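Local coordinates for putative mannose-1-phosphate guanylyl transferase (PDB 2CU2) that probably transfers a guanylyl group from GTP to mannose 1-phosphate, giving GDP-mannose, at the interface of chains A and B. Coordinates in Å, arbitrary orientation; residue numbers count along the deposited sequence, not the author numbering. Chains: chain A/B, putative mannose-1-phosphate guanylyl transferase.

The interface of chains A and B. Residues chain A 310, 312-315; chain B 295-298, 310, 312-315.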
# COMPACT_ATOMS: atom_id res chain seq x y z
N LYS A 310 4.44 -2.56 -2.64
CA LYS A 310 4.56 -2.83 -1.22
C LYS A 310 5.73 -3.76 -0.91
O LYS A 310 5.82 -4.87 -1.42
CB LYS A 310 3.25 -3.47 -0.74
CG LYS A 310 3.31 -3.90 0.72
CD LYS A 310 2.88 -5.35 0.92
CE LYS A 310 3.08 -5.83 2.36
NZ LYS A 310 4.50 -6.04 2.63
N GLY A 312 7.78 -4.90 2.64
CA GLY A 312 7.88 -4.74 4.08
C GLY A 312 6.78 -3.80 4.56
O GLY A 312 5.61 -3.96 4.20
N ASP A 313 7.15 -2.81 5.36
CA ASP A 313 6.18 -1.86 5.88
C ASP A 313 6.20 -0.54 5.12
O ASP A 313 5.89 0.52 5.68
CB ASP A 313 6.42 -1.62 7.37
CG ASP A 313 6.19 -2.86 8.20
OD1 ASP A 313 5.06 -3.41 8.15
OD2 ASP A 313 7.12 -3.30 8.90
N GLU A 314 6.56 -0.60 3.85
CA GLU A 314 6.59 0.60 3.02
C GLU A 314 5.73 0.39 1.79
O GLU A 314 5.80 -0.65 1.14
CB GLU A 314 8.03 0.94 2.62
CG GLU A 314 8.93 1.21 3.82
CD GLU A 314 10.21 1.93 3.44
OE1 GLU A 314 10.99 1.38 2.64
OE2 GLU A 314 10.45 3.04 3.96
N VAL A 315 4.90 1.38 1.49
CA VAL A 315 4.02 1.31 0.34
C VAL A 315 4.10 2.57 -0.51
O VAL A 315 4.15 3.69 -0.01
CB VAL A 315 2.55 1.11 0.77
CG1 VAL A 315 1.64 1.13 -0.45
CG2 VAL A 315 2.40 -0.22 1.50
N ARG B 295 2.23 1.09 10.38
CA ARG B 295 3.67 1.15 10.58
C ARG B 295 4.40 1.51 9.29
O ARG B 295 3.81 1.77 8.25
CB ARG B 295 4.15 -0.21 11.08
CG ARG B 295 5.36 -0.09 12.01
CD ARG B 295 6.30 -1.30 11.89
NE ARG B 295 6.82 -1.67 13.21
CZ ARG B 295 8.02 -1.18 13.56
NH1 ARG B 295 8.69 -0.40 12.73
NH2 ARG B 295 8.53 -1.49 14.76
N GLY B 296 5.74 1.56 9.39
CA GLY B 296 6.54 1.91 8.22
C GLY B 296 6.10 3.24 7.60
O GLY B 296 5.79 4.20 8.29
N VAL B 297 6.12 3.30 6.26
CA VAL B 297 5.81 4.54 5.57
C VAL B 297 4.84 4.32 4.41
O VAL B 297 4.80 3.26 3.79
CB VAL B 297 7.12 5.13 5.04
CG1 VAL B 297 6.83 6.33 4.14
CG2 VAL B 297 8.00 5.57 6.19
N VAL B 298 4.01 5.35 4.15
CA VAL B 298 3.11 5.27 3.01
C VAL B 298 3.29 6.48 2.08
O VAL B 298 3.12 7.63 2.47
CB VAL B 298 1.67 5.23 3.52
CG1 VAL B 298 0.70 5.41 2.36
CG2 VAL B 298 1.41 3.89 4.19
N LYS B 310 -2.82 0.64 4.99
CA LYS B 310 -1.83 -0.41 5.17
C LYS B 310 -1.80 -0.91 6.61
O LYS B 310 -1.59 -0.16 7.55
CB LYS B 310 -0.46 0.15 4.78
CG LYS B 310 0.67 -0.84 5.05
CD LYS B 310 1.80 -0.22 5.88
CE LYS B 310 2.87 -1.24 6.27
NZ LYS B 310 2.35 -2.12 7.32
N GLY B 312 -0.06 -4.28 8.55
CA GLY B 312 0.72 -5.50 8.39
C GLY B 312 1.15 -5.63 6.94
O GLY B 312 1.65 -4.68 6.34
N ASP B 313 0.93 -6.81 6.37
CA ASP B 313 1.31 -7.05 4.98
C ASP B 313 0.11 -6.97 4.04
O ASP B 313 0.09 -7.63 2.99
CB ASP B 313 2.00 -8.41 4.85
CG ASP B 313 3.32 -8.45 5.59
OD1 ASP B 313 4.21 -7.62 5.30
OD2 ASP B 313 3.47 -9.32 6.48
N GLU B 314 -0.88 -6.17 4.40
CA GLU B 314 -2.05 -6.01 3.56
C GLU B 314 -2.25 -4.53 3.25
O GLU B 314 -2.16 -3.68 4.14
CB GLU B 314 -3.29 -6.58 4.25
CG GLU B 314 -3.17 -8.07 4.54
CD GLU B 314 -4.50 -8.73 4.85
OE1 GLU B 314 -5.16 -8.32 5.82
OE2 GLU B 314 -4.89 -9.66 4.11
N VAL B 315 -2.51 -4.23 1.99
CA VAL B 315 -2.71 -2.86 1.55
C VAL B 315 -3.96 -2.72 0.70
O VAL B 315 -4.26 -3.55 -0.15
CB VAL B 315 -1.51 -2.34 0.73
CG1 VAL B 315 -1.80 -0.94 0.22
CG2 VAL B 315 -0.26 -2.33 1.60
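At the two-fold axis A:Val315 and B:Val315 meet tip to tip, CG2 of one lying 3.4 Å from CG2 of the other, closer than methyl groups normally pack. In each valine CG1 is anti to the backbone N (chi1 176°), which sets CG2 beside that nitrogen. The lysine stems flank this pair obliquely, A:Lys310 CG standing 4.0 Å from B:Val315 CG2. In A:Lys310 CG likewise stands anti to the backbone N; the chain then bends at chi2 (-128°) and chi4 (-74°), so that it crosses B:Asp313 at about a right angle and rests CE 3.4 Å from B:Asp313 CA. The ammonium is thereby gripped twice. A:Lys310 NZ forms a salt bridge of 3.1 Å to B:Asp313 OD1, on the anti lone pair. A:Lys310 NZ also gives a 2.8 Å hydrogen bond to A:Gly312 O, on a lone pair in the carbonyl plane. An alanine at A:Lys310 would lose both bonds and the aliphatic cover on B:Val315, and would probably loosen the rim on that side. Symmetry repeats the bridge from B:Lys310 to A:Asp313. Further out the backbones pair as parallel strands: B:Val297 N donates to A:Asp313 O (2.8 Å), and A:Val315 N to B:Val297 O (3.0 Å). Strand 314-319 of A thus continues the sheet of B beside strand 297-301, joining the C-terminal, beta-helix-like regions in what is likely to be the enzyme's dimer contact.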